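Local atomic coordinates of carboxylesterase SOBER1 (Arabidopsis thaliana, PDB entry 6AVX), a protein that hydrolyses carboxylic esters with a preference for short acyl chains, shows phospholipase A2 activity, and suppresses the plant hypersensitive response to the bacterial effector AvrBsT. Residues H12-S17 with L107-A112; A129-W134 with K199-I204. The protein carries 1 engineered substitution. All coordinates share one frame; numbering follows the deposited sequence.

Interaction 1 of 2, residues H12-S17 with L107-A112; sequences HGLGDS and LSQGGA
Gly13 and Leu14, in the loop that follows strand 7-11, lie against the nucleophile elbow of this alpha/beta hydrolase, the sharp turn from strand 102-107 into helix 109-120 that carries Ser108, the nucleophile of the charge relay system by similarity. Backbone meets backbone first: Gly13 CA rests 3.4 Å from Leu107 O, and His12 O lies 3.4 Å from Gly110 N, at too poor an angle for a hydrogen bond. That N-H is instead given to Leu107 O, 2.9 Å away. Both glycines lack a CB here: at Gly110 there is no space for one beside His12 O, and at Gly13 it would be tight against Leu107 O. Ser108 takes the positive phi (60°) of the strained elbow. Gln109, with CG anti to its backbone N (chi1 -173°) and the chain extended beyond it, carries its amide across Leu14. Its OE1 comes to 3.5 Å from Leu14 CA, while NE2 touches the tip of the leucine, 3.8 Å from CD1. The buried amide is held at both ends from outside the pair, NE2 by Ser58 OG and OE1 by the backbone N of Trp59, which fixes its rotation. The loop braces itself: Gly13 O accepts His12 ND1 at 2.7 Å, with Gly13 O in the plane of the imidazole, and Asp16 N at 3.1 Å from the opposite face of the carbonyl, closing a type II turn from Gly13 to Asp16. Asp16 O and Ser17 CA cover the rim of one face of the His12 ring. Around the contact, His12 O takes the indole N-H of Trp59, Leu107 pairs with Leu11 through the backbone of the parallel sheet, and Ser17 starts helix 18-21 as its N-cap.

Interaction 2 of 2, residues A129-W134 with K199-I204; sequences AVLSGW and KELKYI
Leu131 lays its branched end over the carboxylate of Glu200 and against the tip of Ile204. With CG anti to its carbonyl carbon (chi1 -67°), CD2 comes to 3.6 Å from Glu200 OE1, and CD1 meets Ile204 CD1 tip to tip at 3.7 Å. Leu201 CD2 adds a looser apolar contact to Leu131 CD2. One turn along the helix from Glu200, Ile204 also turns its other branch to the strand, CG2 lying 4.1 Å from Ala129 CB. Glu200, fully extended with CG anti to the backbone N, carries its buried carboxylate past Leu131 toward Ser132. There OE1 accepts from a water at 2.6 Å, and the same water accepts from Ser132 OG at 2.7 Å, bridging the segments where no direct hydrogen bond does. OE2 is taken by the backbone N of Ser197, just before the helix segment. The axes of strand 129-131 and helix 199-204 run nearly antiparallel (168°), 10.7 Å apart, the spacing of a helix packed on a sheet. Here helix 198-212 covers one face of the parallel sheet, also touching Leu155 and Ser157 of strand 154-159 and Tyr189 of strand 184-189.

How the interactions relate
Both contacts are buried, but they hold different elements of the alpha/beta fold. Interaction 1 is a loop after one strand set against the strand-to-helix turn of the next strand in the sheet, made by glycine backbones and one anchored amide, and it contains the catalytic serine assigned by similarity. Interaction 2 is a helix packed on the sheet through aliphatic side chains, with one buried, water-bridged carboxylate among them. They join directly: Ser108 N and Leu131 O lie 2.8 Å apart, probably hydrogen-bonded, as strand 102-107 and strand 127-131 are neighbours. Beyond the strand end, the Trp134 ring packs on the elbow, with CH2 3.5 Å from Gln109 CA.

Interaction 1 of 2, residues H12-S17 with L107-A112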
ATOM      1  N   HIS A  12      -6.421  -0.264   5.029  1.00  5.45           N
ATOM      2  CA  HIS A  12      -7.466   0.698   4.722  1.00  5.43           C
ATOM      3  C   HIS A  12      -6.914   2.125   4.666  1.00  5.21           C
ATOM      4  O   HIS A  12      -5.797   2.419   5.085  1.00  6.23           O
ATOM      5  CB  HIS A  12      -8.587   0.595   5.768  1.00  5.40           C
ATOM      6  CG  HIS A  12      -8.180   1.016   7.151  1.00  5.48           C
ATOM      7  ND1 HIS A  12      -8.018   2.338   7.508  1.00  5.22           N
ATOM      8  CD2 HIS A  12      -7.900   0.292   8.260  1.00  5.27           C
ATOM      9  CE1 HIS A  12      -7.652   2.401   8.785  1.00  5.67           C
ATOM     10  NE2 HIS A  12      -7.579   1.177   9.265  1.00  6.16           N
ATOM     11  N   GLY A  13      -7.754   3.036   4.166  1.00  5.82           N
ATOM     12  CA  GLY A  13      -7.429   4.447   4.081  1.00  7.26           C
ATOM     13  C   GLY A  13      -7.826   5.245   5.315  1.00  7.03           C
ATOM     14  O   GLY A  13      -8.377   4.735   6.293  1.00  6.61           O
ATOM     15  N   LEU A  14      -7.536   6.539   5.253  1.00  6.96           N
ATOM     16  CA  LEU A  14      -7.705   7.410   6.404  1.00  6.74           C
ATOM     17  C   LEU A  14      -9.149   7.420   6.881  1.00  5.95           C
ATOM     18  O   LEU A  14     -10.075   7.674   6.102  1.00  7.47           O
ATOM     19  CB  LEU A  14      -7.307   8.822   5.991  1.00  7.45           C
ATOM     20  CG  LEU A  14      -7.494   9.925   7.025  1.00 10.02           C
ATOM     21  CD1 LEU A  14      -6.599   9.642   8.210  1.00 10.34           C
ATOM     22  CD2 LEU A  14      -7.208  11.292   6.389  1.00 10.04           C
ATOM     23  N   GLY A  15      -9.341   7.173   8.174  1.00  5.78           N
ATOM     24  CA  GLY A  15     -10.636   7.200   8.819  1.00  6.87           C
ATOM     25  C   GLY A  15     -11.399   5.898   8.767  1.00  6.52           C
ATOM     26  O   GLY A  15     -12.383   5.739   9.500  1.00  7.61           O
ATOM     27  N   ASP A  16     -10.991   4.974   7.913  1.00  6.13           N
ATOM     28  CA  ASP A  16     -11.743   3.755   7.637  1.00  6.82           C
ATOM     29  C   ASP A  16     -11.325   2.682   8.645  1.00  6.48           C
ATOM     30  O   ASP A  16     -10.621   2.966   9.614  1.00  8.18           O
ATOM     31  CB  ASP A  16     -11.486   3.379   6.175  1.00  7.00           C
ATOM     32  CG  ASP A  16     -12.587   2.562   5.533  1.00  8.85           C
ATOM     33  OD1 ASP A  16     -13.562   2.167   6.187  1.00 11.11           O
ATOM     34  OD2 ASP A  16     -12.440   2.294   4.328  1.00 11.91           O
ATOM     35  N   SER A  17     -11.721   1.425   8.422  1.00  6.78           N
ATOM     36  CA  SER A  17     -11.374   0.335   9.333  1.00  6.87           C
ATOM     37  C   SER A  17     -11.187  -0.946   8.533  1.00  6.35           C
ATOM     38  O   SER A  17     -11.580  -1.044   7.363  1.00  7.30           O
ATOM     39  CB  SER A  17     -12.450   0.123  10.392  1.00  7.57           C
ATOM     40  OG  SER A  17     -13.608  -0.442   9.809  1.00  8.89           O
ATOM     41  N   LEU A 107      -5.288   1.074   0.103  1.00  5.64           N
ATOM     42  CA  LEU A 107      -5.885   2.244  -0.528  1.00  5.11           C
ATOM     43  C   LEU A 107      -5.421   3.531   0.136  1.00  5.41           C
ATOM     44  O   LEU A 107      -5.568   3.695   1.350  1.00  5.50           O
ATOM     45  CB  LEU A 107      -7.407   2.168  -0.423  1.00  6.87           C
ATOM     46  CG  LEU A 107      -8.168   3.365  -1.001  1.00  6.62           C
ATOM     47  CD1 LEU A 107      -7.953   3.502  -2.512  1.00  8.02           C
ATOM     48  CD2 LEU A 107      -9.648   3.273  -0.679  1.00 10.18           C
ATOM     49  N   SER A 108      -4.920   4.462  -0.675  1.00  5.63           N
ATOM     50  CA  SER A 108      -4.656   5.839  -0.287  1.00  6.51           C
ATOM     51  C   SER A 108      -3.641   5.863   0.850  1.00  5.25           C
ATOM     52  O   SER A 108      -2.511   5.433   0.644  1.00  5.89           O
ATOM     53  CB  SER A 108      -5.960   6.581  -0.013  1.00  7.98           C
ATOM     54  OG  SER A 108      -5.682   7.970   0.016  1.00  9.38           O
ATOM     55  N   GLN A 109      -4.009   6.310   2.049  1.00  5.21           N
ATOM     56  CA  GLN A 109      -3.073   6.237   3.164  1.00  5.00           C
ATOM     57  C   GLN A 109      -2.526   4.819   3.340  1.00  5.08           C
ATOM     58  O   GLN A 109      -1.340   4.626   3.614  1.00  5.28           O
ATOM     59  CB  GLN A 109      -3.776   6.685   4.448  1.00  5.79           C
ATOM     60  CG  GLN A 109      -2.841   6.809   5.630  1.00  5.95           C
ATOM     61  CD  GLN A 109      -3.572   7.038   6.920  1.00  5.98           C
ATOM     62  OE1 GLN A 109      -4.487   6.301   7.274  1.00  6.22           O
ATOM     63  NE2 GLN A 109      -3.170   8.073   7.636  1.00  6.80           N
ATOM     64  N   GLY A 110      -3.375   3.812   3.171  1.00  4.93           N
ATOM     65  CA  GLY A 110      -2.933   2.434   3.274  1.00  5.29           C
ATOM     66  C   GLY A 110      -2.060   1.999   2.113  1.00  5.04           C
ATOM     67  O   GLY A 110      -1.254   1.071   2.255  1.00  5.62           O
ATOM     68  N   GLY A 111      -2.219   2.637   0.952  1.00  5.52           N
ATOM     69  CA  GLY A 111      -1.308   2.397  -0.159  1.00  5.11           C
ATOM     70  C   GLY A 111       0.066   3.004   0.073  1.00  4.71           C
ATOM     71  O   GLY A 111       1.087   2.379  -0.223  1.00  5.75           O
ATOM     72  N   ALA A 112       0.115   4.230   0.591  1.00  4.77           N
ATOM     73  CA  ALA A 112       1.386   4.807   1.017  1.00  5.05           C
ATOM     74  C   ALA A 112       2.063   3.907   2.043  1.00  5.52           C
ATOM     75  O   ALA A 112       3.274   3.660   1.975  1.00  5.80           O
ATOM     76  CB  ALA A 112       1.135   6.200   1.583  1.00  4.94           C
TER

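Interaction 2 of 2, residues A129-W134 with K199-I204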
ATOM      1  N   ALA A 129       0.724  -3.914  -3.697  1.00  6.11           N
ATOM      2  CA  ALA A 129      -0.274  -3.298  -4.573  1.00  5.86           C
ATOM      3  C   ALA A 129      -0.724  -2.000  -3.928  1.00  5.79           C
ATOM      4  O   ALA A 129      -1.354  -2.013  -2.863  1.00  7.16           O
ATOM      5  CB  ALA A 129      -1.467  -4.217  -4.780  1.00  6.65           C
ATOM      6  N   VAL A 130      -0.366  -0.889  -4.542  1.00  5.22           N
ATOM      7  CA  VAL A 130      -0.720   0.442  -4.063  1.00  6.17           C
ATOM      8  C   VAL A 130      -1.913   0.918  -4.873  1.00  6.63           C
ATOM      9  O   VAL A 130      -1.865   0.907  -6.109  1.00  6.37           O
ATOM     10  CB  VAL A 130       0.469   1.399  -4.244  1.00  5.95           C
ATOM     11  CG1 VAL A 130       0.074   2.825  -3.884  1.00  6.70           C
ATOM     12  CG2 VAL A 130       1.687   0.919  -3.447  1.00  6.45           C
ATOM     13  N   LEU A 131      -2.983   1.336  -4.199  1.00  5.47           N
ATOM     14  CA  LEU A 131      -4.149   1.900  -4.880  1.00  5.46           C
ATOM     15  C   LEU A 131      -4.251   3.358  -4.474  1.00  5.31           C
ATOM     16  O   LEU A 131      -4.485   3.675  -3.301  1.00  6.29           O
ATOM     17  CB  LEU A 131      -5.434   1.153  -4.531  1.00  6.28           C
ATOM     18  CG  LEU A 131      -5.564  -0.295  -5.020  1.00  5.50           C
ATOM     19  CD1 LEU A 131      -4.772  -1.276  -4.159  1.00  6.85           C
ATOM     20  CD2 LEU A 131      -7.025  -0.696  -5.043  1.00  6.81           C
ATOM     21  N   SER A 132      -4.041   4.248  -5.422  1.00  5.46           N
ATOM     22  CA  SER A 132      -4.271   5.672  -5.200  1.00  5.25           C
ATOM     23  C   SER A 132      -3.476   6.213  -4.019  1.00  5.98           C
ATOM     24  O   SER A 132      -3.958   7.032  -3.240  1.00  6.05           O
ATOM     25  CB  SER A 132      -5.758   5.954  -5.028  1.00  6.60           C
ATOM     26  OG  SER A 132      -6.496   5.364  -6.098  1.00  8.35           O
ATOM     27  N   GLY A 133      -2.235   5.762  -3.899  1.00  6.22           N
ATOM     28  CA  GLY A 133      -1.363   6.168  -2.827  1.00  6.77           C
ATOM     29  C   GLY A 133      -0.419   7.287  -3.211  1.00  5.73           C
ATOM     30  O   GLY A 133      -0.612   8.011  -4.193  1.00  6.46           O
ATOM     31  N   TRP A 134       0.630   7.423  -2.411  1.00  6.44           N
ATOM     32  CA  TRP A 134       1.661   8.426  -2.636  1.00  7.14           C
ATOM     33  C   TRP A 134       2.932   7.922  -1.977  1.00  6.94           C
ATOM     34  O   TRP A 134       2.918   6.955  -1.230  1.00  6.60           O
ATOM     35  CB  TRP A 134       1.244   9.787  -2.095  1.00  8.24           C
ATOM     36  CG  TRP A 134       1.072   9.862  -0.598  1.00  7.87           C
ATOM     37  CD1 TRP A 134       2.018  10.231   0.312  1.00  8.32           C
ATOM     38  CD2 TRP A 134      -0.127   9.629   0.151  1.00  6.84           C
ATOM     39  NE1 TRP A 134       1.490  10.223   1.568  1.00  8.09           N
ATOM     40  CE2 TRP A 134       0.167   9.883   1.505  1.00  7.71           C
ATOM     41  CE3 TRP A 134      -1.428   9.264  -0.195  1.00  7.22           C
ATOM     42  CZ2 TRP A 134      -0.786   9.757   2.514  1.00  8.43           C
ATOM     43  CZ3 TRP A 134      -2.375   9.150   0.796  1.00  8.07           C
ATOM     44  CH2 TRP A 134      -2.053   9.414   2.144  1.00  8.39           C
ATOM     45  N   LYS A 199     -13.032  -3.482 -11.523  1.00  9.99           N
ATOM     46  CA  LYS A 199     -12.072  -3.864 -12.551  1.00 12.31           C
ATOM     47  C   LYS A 199     -10.642  -3.673 -12.058  1.00 10.30           C
ATOM     48  O   LYS A 199      -9.744  -4.450 -12.407  1.00 10.84           O
ATOM     49  CB  LYS A 199     -12.315  -3.081 -13.841  1.00 14.62           C
ATOM     50  CG  LYS A 199     -12.062  -1.584 -13.747  1.00 27.21           C
ATOM     51  CD  LYS A 199     -12.434  -0.874 -15.050  1.00 46.05           C
ATOM     52  CE  LYS A 199     -13.946  -0.827 -15.276  1.00 46.82           C
ATOM     53  NZ  LYS A 199     -14.674  -0.071 -14.206  1.00 23.71           N
ATOM     54  N   GLU A 200     -10.407  -2.623 -11.273  1.00  9.98           N
ATOM     55  CA  GLU A 200      -9.097  -2.395 -10.677  1.00  8.40           C
ATOM     56  C   GLU A 200      -8.700  -3.560  -9.771  1.00  7.74           C
ATOM     57  O   GLU A 200      -7.545  -4.018  -9.795  1.00  8.62           O
ATOM     58  CB  GLU A 200      -9.183  -1.079  -9.907  1.00 10.49           C
ATOM     59  CG  GLU A 200      -7.936  -0.631  -9.248  1.00  8.72           C
ATOM     60  CD  GLU A 200      -8.174   0.612  -8.403  1.00  9.72           C
ATOM     61  OE1 GLU A 200      -7.171   1.276  -8.041  1.00  9.07           O
ATOM     62  OE2 GLU A 200      -9.343   0.941  -8.106  1.00  9.85           O
ATOM     63  N   LEU A 201      -9.652  -4.075  -8.994  1.00  8.28           N
ATOM     64  CA  LEU A 201      -9.392  -5.231  -8.144  1.00  8.45           C
ATOM     65  C   LEU A 201      -9.128  -6.481  -8.973  1.00  9.11           C
ATOM     66  O   LEU A 201      -8.253  -7.281  -8.631  1.00  8.59           O
ATOM     67  CB  LEU A 201     -10.565  -5.465  -7.187  1.00  9.13           C
ATOM     68  CG  LEU A 201     -10.809  -4.371  -6.151  1.00  7.68           C
ATOM     69  CD1 LEU A 201     -12.029  -4.704  -5.336  1.00  9.03           C
ATOM     70  CD2 LEU A 201      -9.581  -4.214  -5.255  1.00  9.18           C
ATOM     71  N   LYS A 202      -9.883  -6.681 -10.057  1.00  9.26           N
ATOM     72  CA  LYS A 202      -9.649  -7.861 -10.885  1.00  8.18           C
ATOM     73  C   LYS A 202      -8.251  -7.834 -11.489  1.00  9.54           C
ATOM     74  O   LYS A 202      -7.618  -8.880 -11.663  1.00  8.96           O
ATOM     75  CB  LYS A 202     -10.680  -7.935 -12.009  1.00 11.57           C
ATOM     76  CG  LYS A 202     -12.119  -8.051 -11.579  1.00 13.51           C
ATOM     77  CD  LYS A 202     -12.395  -9.280 -10.778  1.00 16.91           C
ATOM     78  CE  LYS A 202     -13.894  -9.400 -10.515  1.00 15.72           C
ATOM     79  NZ  LYS A 202     -14.226 -10.592  -9.707  1.00 18.06           N
ATOM     80  N   TYR A 203      -7.767  -6.655 -11.863  1.00  8.53           N
ATOM     81  CA  TYR A 203      -6.416  -6.560 -12.400  1.00  9.53           C
ATOM     82  C   TYR A 203      -5.375  -6.882 -11.338  1.00  8.16           C
ATOM     83  O   TYR A 203      -4.384  -7.579 -11.614  1.00  9.70           O
ATOM     84  CB  TYR A 203      -6.190  -5.158 -12.946  1.00 10.19           C
ATOM     85  CG  TYR A 203      -4.978  -5.035 -13.826  1.00 10.97           C
ATOM     86  CD1 TYR A 203      -5.048  -5.386 -15.166  1.00 14.67           C
ATOM     87  CD2 TYR A 203      -3.764  -4.564 -13.340  1.00 12.95           C
ATOM     88  CE1 TYR A 203      -3.954  -5.276 -15.997  1.00 17.78           C
ATOM     89  CE2 TYR A 203      -2.660  -4.447 -14.169  1.00 15.47           C
ATOM     90  CZ  TYR A 203      -2.765  -4.814 -15.493  1.00 14.75           C
ATOM     91  OH  TYR A 203      -1.680  -4.705 -16.329  1.00 19.07           O
ATOM     92  N   ILE A 204      -5.583  -6.409 -10.106  1.00  7.44           N
ATOM     93  CA  ILE A 204      -4.710  -6.806  -9.009  1.00  7.03           C
ATOM     94  C   ILE A 204      -4.746  -8.316  -8.825  1.00  7.23           C
ATOM     95  O   ILE A 204      -3.702  -8.956  -8.627  1.00  7.63           O
ATOM     96  CB  ILE A 204      -5.089  -6.046  -7.723  1.00  7.82           C
ATOM     97  CG1 ILE A 204      -4.796  -4.550  -7.887  1.00  7.20           C
ATOM     98  CG2 ILE A 204      -4.347  -6.628  -6.513  1.00  8.24           C
ATOM     99  CD1 ILE A 204      -5.542  -3.679  -6.924  1.00  9.28           C
TER
HETATM  100  O   HOH W   1      -7.940   3.096  -6.367  1.00  8.18           O